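PDB 4ZXA: hydroquinone dioxygenase small subunit from Pseudomonas sp., which forms the cupin-fold small subunit of a two-subunit, iron-dependent hydroquinone 1,2-dioxygenase, which probably opens the ring of hydroquinone with molecular oxygen. Local coordinates for residues A[52-57]-A[62-67]; A[38-43]-A[145-150]; A[69-74]-A[91-96]. All coordinates share one frame; numbering follows the deposited sequence.

Contact 1. Residues A[52-57]-A[62-67]; sequences KVVVGL and VVETLR
A beta hairpin of the cupin fold pairs 52-57 with 62-67, and a classic beta bulge breaks its antiparallel ladder where V55 and G56 both face V63. Two amides grip V63 O: V55 N comes almost straight down the carbonyl at 2.8 Å, while G56 N lies in the carbonyl plane on a lone pair, 3.2 Å from V63 O. Beyond the bulge V63 N returns a bond to G56 O, and before it V53 and T65 form a hydrogen-bonded pair, with T65 N 2.7 Å from V53 O. The bulge turns V55 across T65 at about a right angle, both its methyls meeting the hydroxyl oxygen; with CG1 anti to the carbonyl carbon (chi1 -66°), V55 CG2 also packs on V63 CG1 at 3.8 Å. On the face carrying V54, L57, V62 and E64, L57 CD1 touches V62 CG1 at 3.6 Å. The E64 carboxylate lies against the aliphatic chain of K52, E64 CD 3.6 Å from K52 CB. K52 bends at chi3 and chi4, and its ammonium engages F75 in a cation-pi contact. K52 NZ stays 4.1 Å from E64 OE1, beyond a salt bridge; E64 OE2 is hydrogen-bonded to S158 OG.

Contact 2. Residues A[38-43]-A[145-150]; sequences SNIFEV and PGVILQ
V147 is the first residue of 145-150 to meet the 40-45 helix, its side chain directed at the first turn. Its two methyls divide the work. CG2 approaches the F41 ring obliquely, 3.7 Å from F41 CD1 and nearly as close to CE1. CG1, set anti to the backbone N (chi1 -180°), leans instead toward I40, with V147 CG1 4.2 Å from I40 CD1. L17 packs on V147 as well, and A15 and F20 on F41, so the N-terminal loops help cover this apolar patch. I148 follows, pointing away from the helix and packing on A68 and A83. L149 then comes back to the helix side and crosses I40 at about a right angle. Its two methyls meet different carbons of I40: L149 CD2 lies 3.9 Å from I40 CG2, and L149 CD1 4.1 Å from I40 CD1. I40 CG1 lies between backbone N and carbonyl carbon (chi1 60°), which puts it over one face of the F41 ring, near the rim, while CG2 and CD1 meet the strand. The turn presenting these side chains is capped by N39, whose OD1 accepts F41 N at 2.8 Å and, more distantly, E42 N from the opposite face of the amide. N39 ND2 bonds to D293 of the large subunit, and S38 and N39 pair with a strand of that chain. The whole is a side-chain-capped helix start laid by apolar packing on a strand of the cupin beta-barrel.

Contact 3. Residues A[69-74]-A[91-96]; sequences EGQSPW and RVEFLK
A CH-pi contact joins L95 to W74. L95 CD1 sits over one face of the indole, 3.8 Å from the centroid of its six-membered ring and 17° off the ring normal. L95 CG adds a second touch, 3.7 Å from W74 CH2, so the leucine covers the far rim of the indole. W74 reaches this place with CG anti to its carbonyl carbon (chi1 -74°), which carries the benzo ring across the strand 136-142 that lies between 71-76 and 89-97 in the sheet.

Van der Waals contact with E93 completes the packing. E93 CB lies 3.9 Å from W74 CH2, and the backbone oxygen E93 O approaches W74 CZ3 obliquely at 3.5 Å. The carboxylate stands nearly perpendicular to the indole (87° between planes), E93 OE1 reaching to 3.9 Å from W74 CZ2. With an alanine in place of W74, L95 CD1 would probably lose the aromatic face it rests on, and a gap would open beside the E93 side chain.

Polar partners lie beside the packing. E93 OE1 forms a salt bridge with R139 NH2, and R139 also packs on W74. Q71 NE2 remains 4.4 Å from E93 OE2, its hydrogen bond going to E141 OE2. E141 OE2 is also close to E93 OE2, so the two carboxylates may raise each other's affinity for protons, while R139 would offset this for E93. Across the two segments, then, cohesion rests on dispersion and CH-pi packing, while R139 of strand 136-142 pairs with the E93 carboxylate.

Contacts 1 and 2 form one buried unit, their centres 8 Å apart. Strands 61-69 and 145-153 are neighbours in the same sheet: L66 N lies 2.7 Å from I148 O and E64 O 2.8 Å from Q150 N, both probable hydrogen bonds. The helix of contact 2 also reaches the hairpin, with I40 CG2 3.4 Å from T65 OG1. Contact 3 belongs to the other sheet of the cupin barrel, with its centre 18 Å from each of the other two. It follows contact 1 along the chain, which turns a corner at G70 between the sheets. Contacts 1 and 3 are both nested inside the long loop closed by contact 2.

Contact 1. Residues A[52-57]-A[62-67]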
loop_
_atom_site.group_PDB
_atom_site.type_symbol
_atom_site.label_atom_id
_atom_site.label_comp_id
_atom_site.label_asym_id
_atom_site.label_seq_id
_atom_site.Cartn_x
_atom_site.Cartn_y
_atom_site.Cartn_z
ATOM N N LYS A 52 4.116 -26.460 -35.997
ATOM C CA LYS A 52 4.645 -26.157 -34.668
ATOM C C LYS A 52 5.151 -24.705 -34.565
ATOM O O LYS A 52 6.310 -24.423 -34.826
ATOM C CB LYS A 52 5.727 -27.182 -34.306
ATOM C CG LYS A 52 5.232 -28.651 -34.398
ATOM C CD LYS A 52 6.388 -29.671 -34.238
ATOM C CE LYS A 52 6.479 -30.230 -32.819
ATOM N NZ LYS A 52 5.355 -31.225 -32.518
ATOM N N VAL A 53 4.273 -23.777 -34.199
ATOM C CA VAL A 53 4.637 -22.365 -34.262
ATOM C C VAL A 53 5.244 -21.955 -32.941
ATOM O O VAL A 53 4.589 -22.039 -31.891
ATOM C CB VAL A 53 3.428 -21.418 -34.578
ATOM C CG1 VAL A 53 3.881 -19.955 -34.558
ATOM C CG2 VAL A 53 2.778 -21.762 -35.932
ATOM N N VAL A 54 6.503 -21.533 -32.990
ATOM C CA VAL A 54 7.173 -21.044 -31.803
ATOM C C VAL A 54 6.537 -19.730 -31.347
ATOM O O VAL A 54 6.483 -18.761 -32.111
ATOM C CB VAL A 54 8.667 -20.817 -32.061
ATOM C CG1 VAL A 54 9.363 -20.326 -30.788
ATOM C CG2 VAL A 54 9.315 -22.099 -32.614
ATOM N N VAL A 55 6.069 -19.714 -30.098
ATOM C CA VAL A 55 5.506 -18.512 -29.479
ATOM C C VAL A 55 6.343 -18.079 -28.280
ATOM O O VAL A 55 6.202 -16.965 -27.786
ATOM C CB VAL A 55 4.020 -18.706 -29.072
ATOM C CG1 VAL A 55 3.161 -18.875 -30.329
ATOM C CG2 VAL A 55 3.854 -19.919 -28.179
ATOM N N GLY A 56 7.239 -18.954 -27.835
ATOM C CA GLY A 56 8.200 -18.594 -26.812
ATOM C C GLY A 56 9.536 -19.239 -27.113
ATOM O O GLY A 56 9.591 -20.424 -27.461
ATOM N N LEU A 57 10.618 -18.470 -26.976
ATOM C CA LEU A 57 11.960 -18.989 -27.216
ATOM C C LEU A 57 12.975 -18.506 -26.169
ATOM O O LEU A 57 13.212 -17.302 -26.033
ATOM C CB LEU A 57 12.429 -18.603 -28.619
ATOM C CG LEU A 57 13.863 -18.991 -28.966
ATOM C CD1 LEU A 57 14.074 -20.490 -28.831
ATOM C CD2 LEU A 57 14.190 -18.522 -30.377
ATOM N N VAL A 62 11.745 -24.078 -26.340
ATOM C CA VAL A 62 10.624 -23.465 -27.037
ATOM C C VAL A 62 9.284 -23.785 -26.414
ATOM O O VAL A 62 9.092 -24.835 -25.801
ATOM C CB VAL A 62 10.594 -23.823 -28.562
ATOM C CG1 VAL A 62 11.774 -23.188 -29.306
ATOM C CG2 VAL A 62 10.550 -25.334 -28.779
ATOM N N VAL A 63 8.367 -22.841 -26.563
ATOM C CA VAL A 63 6.957 -23.137 -26.399
ATOM C C VAL A 63 6.311 -23.018 -27.774
ATOM O O VAL A 63 6.357 -21.961 -28.402
ATOM C CB VAL A 63 6.277 -22.213 -25.400
ATOM C CG1 VAL A 63 4.774 -22.438 -25.425
ATOM C CG2 VAL A 63 6.827 -22.473 -24.011
ATOM N N GLU A 64 5.759 -24.128 -28.250
ATOM C CA GLU A 64 5.106 -24.180 -29.554
ATOM C C GLU A 64 3.585 -24.213 -29.403
ATOM O O GLU A 64 3.049 -24.804 -28.453
ATOM C CB GLU A 64 5.570 -25.412 -30.345
ATOM C CG GLU A 64 7.041 -25.423 -30.698
ATOM C CD GLU A 64 7.498 -26.790 -31.172
ATOM O OE1 GLU A 64 6.784 -27.780 -30.889
ATOM O OE2 GLU A 64 8.570 -26.876 -31.826
ATOM N N THR A 65 2.908 -23.549 -30.336
ATOM C CA THR A 65 1.456 -23.598 -30.442
ATOM C C THR A 65 1.068 -24.439 -31.653
ATOM O O THR A 65 1.524 -24.178 -32.766
ATOM C CB THR A 65 0.834 -22.180 -30.573
ATOM O OG1 THR A 65 1.098 -21.427 -29.383
ATOM C CG2 THR A 65 -0.677 -22.271 -30.758
ATOM N N LEU A 66 0.258 -25.468 -31.437
ATOM C CA LEU A 66 -0.233 -26.282 -32.554
ATOM C C LEU A 66 -1.740 -26.147 -32.750
ATOM O O LEU A 66 -2.528 -26.189 -31.781
ATOM C CB LEU A 66 0.117 -27.765 -32.380
ATOM C CG LEU A 66 1.573 -28.204 -32.515
ATOM C CD1 LEU A 66 2.408 -27.642 -31.374
ATOM C CD2 LEU A 66 1.661 -29.721 -32.540
ATOM N N ARG A 67 -2.134 -25.994 -34.012
ATOM C CA ARG A 67 -3.536 -26.083 -34.376
ATOM C C ARG A 67 -3.882 -27.555 -34.581
ATOM O O ARG A 67 -3.462 -28.171 -35.562
ATOM C CB ARG A 67 -3.822 -25.279 -35.648
ATOM C CG ARG A 67 -5.290 -25.246 -36.043
ATOM C CD ARG A 67 -5.513 -24.729 -37.467
ATOM N NE ARG A 67 -6.891 -24.989 -37.866
ATOM C CZ ARG A 67 -7.912 -24.204 -37.548
ATOM N NH1 ARG A 67 -7.685 -23.086 -36.860
ATOM N NH2 ARG A 67 -9.149 -24.525 -37.922
#

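Contact 2. Residues A[38-43]-A[145-150]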
loop_
_atom_site.group_PDB
_atom_site.type_symbol
_atom_site.label_atom_id
_atom_site.label_comp_id
_atom_site.label_asym_id
_atom_site.label_seq_id
_atom_site.Cartn_x
_atom_site.Cartn_y
_atom_site.Cartn_z
ATOM N N SER A 38 2.184 -12.288 -28.287
ATOM C CA SER A 38 1.191 -12.919 -29.152
ATOM C C SER A 38 0.069 -13.554 -28.335
ATOM O O SER A 38 0.004 -13.391 -27.125
ATOM C CB SER A 38 1.844 -13.966 -30.052
ATOM O OG SER A 38 2.219 -15.108 -29.308
ATOM N N ASN A 39 -0.820 -14.277 -29.007
ATOM C CA ASN A 39 -1.913 -14.974 -28.333
ATOM C C ASN A 39 -2.124 -16.329 -28.996
ATOM O O ASN A 39 -2.307 -16.401 -30.207
ATOM C CB ASN A 39 -3.183 -14.138 -28.402
ATOM C CG ASN A 39 -4.361 -14.827 -27.770
ATOM O OD1 ASN A 39 -4.870 -15.819 -28.300
ATOM N ND2 ASN A 39 -4.821 -14.300 -26.634
ATOM N N ILE A 40 -2.084 -17.403 -28.212
ATOM C CA ILE A 40 -2.018 -18.749 -28.786
ATOM C C ILE A 40 -3.257 -19.077 -29.640
ATOM O O ILE A 40 -3.215 -19.922 -30.538
ATOM C CB ILE A 40 -1.817 -19.847 -27.708
ATOM C CG1 ILE A 40 -2.962 -19.845 -26.692
ATOM C CG2 ILE A 40 -0.488 -19.680 -26.991
ATOM C CD1 ILE A 40 -2.966 -21.088 -25.827
ATOM N N PHE A 41 -4.354 -18.393 -29.361
ATOM C CA PHE A 41 -5.575 -18.653 -30.081
ATOM C C PHE A 41 -5.554 -17.963 -31.434
ATOM O O PHE A 41 -5.842 -18.591 -32.447
ATOM C CB PHE A 41 -6.797 -18.325 -29.219
ATOM C CG PHE A 41 -6.890 -19.196 -28.008
ATOM C CD1 PHE A 41 -7.187 -20.534 -28.141
ATOM C CD2 PHE A 41 -6.600 -18.701 -26.747
ATOM C CE1 PHE A 41 -7.228 -21.359 -27.038
ATOM C CE2 PHE A 41 -6.648 -19.524 -25.631
ATOM C CZ PHE A 41 -6.958 -20.855 -25.779
ATOM N N GLU A 42 -5.178 -16.694 -31.456
ATOM C CA GLU A 42 -4.927 -16.027 -32.722
ATOM C C GLU A 42 -3.925 -16.840 -33.542
ATOM O O GLU A 42 -4.131 -17.086 -34.736
ATOM C CB GLU A 42 -4.421 -14.592 -32.509
ATOM C CG GLU A 42 -4.380 -13.770 -33.787
ATOM C CD GLU A 42 -4.218 -12.291 -33.519
ATOM O OE1 GLU A 42 -3.317 -11.911 -32.735
ATOM O OE2 GLU A 42 -5.010 -11.502 -34.083
ATOM N N VAL A 43 -2.851 -17.278 -32.900
ATOM C CA VAL A 43 -1.832 -18.040 -33.615
ATOM C C VAL A 43 -2.370 -19.324 -34.282
ATOM O O VAL A 43 -2.148 -19.551 -35.472
ATOM C CB VAL A 43 -0.591 -18.344 -32.734
ATOM C CG1 VAL A 43 0.281 -19.421 -33.389
ATOM C CG2 VAL A 43 0.229 -17.072 -32.497
ATOM N N PRO A 145 -11.519 -28.578 -34.451
ATOM C CA PRO A 145 -10.359 -27.695 -34.300
ATOM C C PRO A 145 -10.086 -27.374 -32.827
ATOM O O PRO A 145 -10.991 -26.972 -32.087
ATOM C CB PRO A 145 -10.779 -26.425 -35.060
ATOM C CG PRO A 145 -11.865 -26.872 -36.000
ATOM C CD PRO A 145 -12.589 -27.960 -35.254
ATOM N N GLY A 146 -8.840 -27.563 -32.409
ATOM C CA GLY A 146 -8.432 -27.251 -31.054
ATOM C C GLY A 146 -7.035 -26.658 -31.034
ATOM O O GLY A 146 -6.426 -26.452 -32.082
ATOM N N VAL A 147 -6.526 -26.401 -29.831
ATOM C CA VAL A 147 -5.210 -25.805 -29.653
ATOM C C VAL A 147 -4.336 -26.619 -28.692
ATOM O O VAL A 147 -4.761 -26.933 -27.575
ATOM C CB VAL A 147 -5.342 -24.375 -29.129
ATOM C CG1 VAL A 147 -3.984 -23.771 -28.949
ATOM C CG2 VAL A 147 -6.185 -23.525 -30.083
ATOM N N ILE A 148 -3.129 -26.976 -29.144
ATOM C CA ILE A 148 -2.162 -27.702 -28.312
ATOM C C ILE A 148 -0.931 -26.839 -28.019
ATOM O O ILE A 148 -0.315 -26.290 -28.945
ATOM C CB ILE A 148 -1.632 -28.978 -28.999
ATOM C CG1 ILE A 148 -2.768 -29.911 -29.426
ATOM C CG2 ILE A 148 -0.651 -29.699 -28.088
ATOM C CD1 ILE A 148 -2.289 -31.150 -30.196
ATOM N N LEU A 149 -0.576 -26.723 -26.737
ATOM C CA LEU A 149 0.676 -26.092 -26.342
ATOM C C LEU A 149 1.702 -27.176 -26.102
ATOM O O LEU A 149 1.478 -28.094 -25.296
ATOM C CB LEU A 149 0.511 -25.283 -25.057
ATOM C CG LEU A 149 0.135 -23.810 -25.152
ATOM C CD1 LEU A 149 -0.128 -23.257 -23.765
ATOM C CD2 LEU A 149 1.228 -23.027 -25.804
ATOM N N GLN A 150 2.827 -27.071 -26.792
ATOM C CA GLN A 150 3.886 -28.050 -26.622
ATOM C C GLN A 150 5.146 -27.416 -26.028
ATOM O O GLN A 150 5.670 -26.431 -26.558
ATOM C CB GLN A 150 4.203 -28.734 -27.959
ATOM C CG GLN A 150 5.342 -29.735 -27.878
ATOM C CD GLN A 150 5.131 -30.959 -28.770
ATOM O OE1 GLN A 150 4.004 -31.265 -29.180
ATOM N NE2 GLN A 150 6.221 -31.674 -29.060
#

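Contact 3. Residues A[69-74]-A[91-96]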
loop_
_atom_site.group_PDB
_atom_site.type_symbol
_atom_site.label_atom_id
_atom_site.label_comp_id
_atom_site.label_asym_id
_atom_site.label_seq_id
_atom_site.Cartn_x
_atom_site.Cartn_y
_atom_site.Cartn_z
ATOM N N GLU A 69 -6.091 -30.230 -35.824
ATOM C CA GLU A 69 -7.171 -30.432 -36.778
ATOM C C GLU A 69 -6.880 -31.670 -37.614
ATOM O O GLU A 69 -5.935 -31.701 -38.404
ATOM C CB GLU A 69 -7.334 -29.209 -37.681
ATOM C CG GLU A 69 -8.505 -29.322 -38.643
ATOM C CD GLU A 69 -8.674 -28.088 -39.510
ATOM O OE1 GLU A 69 -7.873 -27.136 -39.350
ATOM O OE2 GLU A 69 -9.608 -28.068 -40.347
ATOM N N GLY A 70 -7.689 -32.699 -37.435
ATOM C CA GLY A 70 -7.418 -33.943 -38.119
ATOM C C GLY A 70 -6.349 -34.748 -37.408
ATOM O O GLY A 70 -6.314 -34.810 -36.180
ATOM N N GLN A 71 -5.470 -35.369 -38.182
ATOM C CA GLN A 71 -4.490 -36.281 -37.617
ATOM C C GLN A 71 -3.096 -35.782 -37.936
ATOM O O GLN A 71 -2.800 -35.496 -39.093
ATOM C CB GLN A 71 -4.683 -37.660 -38.211
ATOM C CG GLN A 71 -3.852 -38.745 -37.589
ATOM C CD GLN A 71 -3.815 -39.979 -38.471
ATOM O OE1 GLN A 71 -3.443 -39.898 -39.647
ATOM N NE2 GLN A 71 -4.216 -41.126 -37.919
ATOM N N SER A 72 -2.248 -35.659 -36.912
ATOM C CA SER A 72 -0.862 -35.223 -37.112
ATOM C C SER A 72 0.015 -36.350 -37.660
ATOM O O SER A 72 -0.380 -37.517 -37.646
ATOM C CB SER A 72 -0.254 -34.742 -35.791
ATOM O OG SER A 72 0.132 -35.850 -34.980
ATOM N N PRO A 73 1.210 -35.993 -38.154
ATOM C CA PRO A 73 2.278 -36.962 -38.425
ATOM C C PRO A 73 2.735 -37.604 -37.123
ATOM O O PRO A 73 2.549 -36.993 -36.062
ATOM C CB PRO A 73 3.415 -36.091 -38.975
ATOM C CG PRO A 73 2.754 -34.873 -39.501
ATOM C CD PRO A 73 1.538 -34.642 -38.638
ATOM N N TRP A 74 3.307 -38.804 -37.192
ATOM C CA TRP A 74 4.001 -39.359 -36.032
ATOM C C TRP A 74 5.225 -38.495 -35.665
ATOM O O TRP A 74 6.076 -38.188 -36.517
ATOM C CB TRP A 74 4.458 -40.797 -36.272
ATOM C CG TRP A 74 3.392 -41.845 -36.255
ATOM C CD1 TRP A 74 2.843 -42.477 -37.342
ATOM C CD2 TRP A 74 2.766 -42.426 -35.097
ATOM N NE1 TRP A 74 1.915 -43.405 -36.929
ATOM C CE2 TRP A 74 1.849 -43.398 -35.560
ATOM C CE3 TRP A 74 2.884 -42.217 -33.718
ATOM C CZ2 TRP A 74 1.060 -44.157 -34.693
ATOM C CZ3 TRP A 74 2.099 -42.974 -32.858
ATOM C CH2 TRP A 74 1.199 -43.931 -33.349
ATOM N N ARG A 91 -6.880 -36.648 -29.113
ATOM C CA ARG A 91 -6.497 -38.008 -28.786
ATOM C C ARG A 91 -5.013 -38.137 -29.127
ATOM O O ARG A 91 -4.575 -37.696 -30.190
ATOM C CB ARG A 91 -7.335 -38.983 -29.616
ATOM C CG ARG A 91 -6.877 -40.433 -29.586
ATOM C CD ARG A 91 -7.843 -41.326 -30.365
ATOM N NE ARG A 91 -7.487 -42.731 -30.230
ATOM C CZ ARG A 91 -6.604 -43.340 -31.016
ATOM N NH1 ARG A 91 -6.018 -42.652 -31.986
ATOM N NH2 ARG A 91 -6.309 -44.628 -30.841
ATOM N N VAL A 92 -4.235 -38.720 -28.225
ATOM C CA VAL A 92 -2.802 -38.870 -28.457
ATOM C C VAL A 92 -2.437 -40.357 -28.453
ATOM O O VAL A 92 -2.612 -41.033 -27.434
ATOM C CB VAL A 92 -1.957 -38.085 -27.393
ATOM C CG1 VAL A 92 -0.468 -38.115 -27.736
ATOM C CG2 VAL A 92 -2.439 -36.637 -27.268
ATOM N N GLU A 93 -1.946 -40.856 -29.591
ATOM C CA GLU A 93 -1.541 -42.259 -29.726
ATOM C C GLU A 93 -0.058 -42.428 -29.427
ATOM O O GLU A 93 0.759 -41.634 -29.894
ATOM C CB GLU A 93 -1.764 -42.754 -31.150
ATOM C CG GLU A 93 -3.196 -42.992 -31.555
ATOM C CD GLU A 93 -3.356 -43.062 -33.074
ATOM O OE1 GLU A 93 -2.677 -43.894 -33.721
ATOM O OE2 GLU A 93 -4.152 -42.268 -33.620
ATOM N N PHE A 94 0.297 -43.489 -28.705
ATOM C CA PHE A 94 1.685 -43.709 -28.301
ATOM C C PHE A 94 2.255 -45.045 -28.767
ATOM O O PHE A 94 1.702 -46.104 -28.471
ATOM C CB PHE A 94 1.816 -43.635 -26.772
ATOM C CG PHE A 94 1.564 -42.269 -26.198
ATOM C CD1 PHE A 94 2.601 -41.355 -26.067
ATOM C CD2 PHE A 94 0.297 -41.905 -25.781
ATOM C CE1 PHE A 94 2.372 -40.089 -25.529
ATOM C CE2 PHE A 94 0.053 -40.644 -25.248
ATOM C CZ PHE A 94 1.090 -39.734 -25.120
ATOM N N LEU A 95 3.382 -44.986 -29.472
ATOM C CA LEU A 95 4.165 -46.172 -29.810
ATOM C C LEU A 95 5.505 -46.181 -29.081
ATOM O O LEU A 95 6.230 -45.179 -29.110
ATOM C CB LEU A 95 4.466 -46.175 -31.300
ATOM C CG LEU A 95 3.374 -46.669 -32.224
ATOM C CD1 LEU A 95 3.831 -46.453 -33.651
ATOM C CD2 LEU A 95 3.129 -48.131 -31.920
ATOM N N LYS A 96 5.846 -47.304 -28.449
ATOM C CA LYS A 96 7.190 -47.483 -27.905
ATOM C C LYS A 96 8.140 -47.987 -28.979
ATOM O O LYS A 96 8.169 -49.179 -29.275
ATOM C CB LYS A 96 7.207 -48.456 -26.726
ATOM C CG LYS A 96 8.584 -48.540 -26.053
ATOM C CD LYS A 96 8.615 -49.584 -24.952
ATOM C CE LYS A 96 9.144 -48.999 -23.651
ATOM N NZ LYS A 96 9.143 -50.010 -22.556
#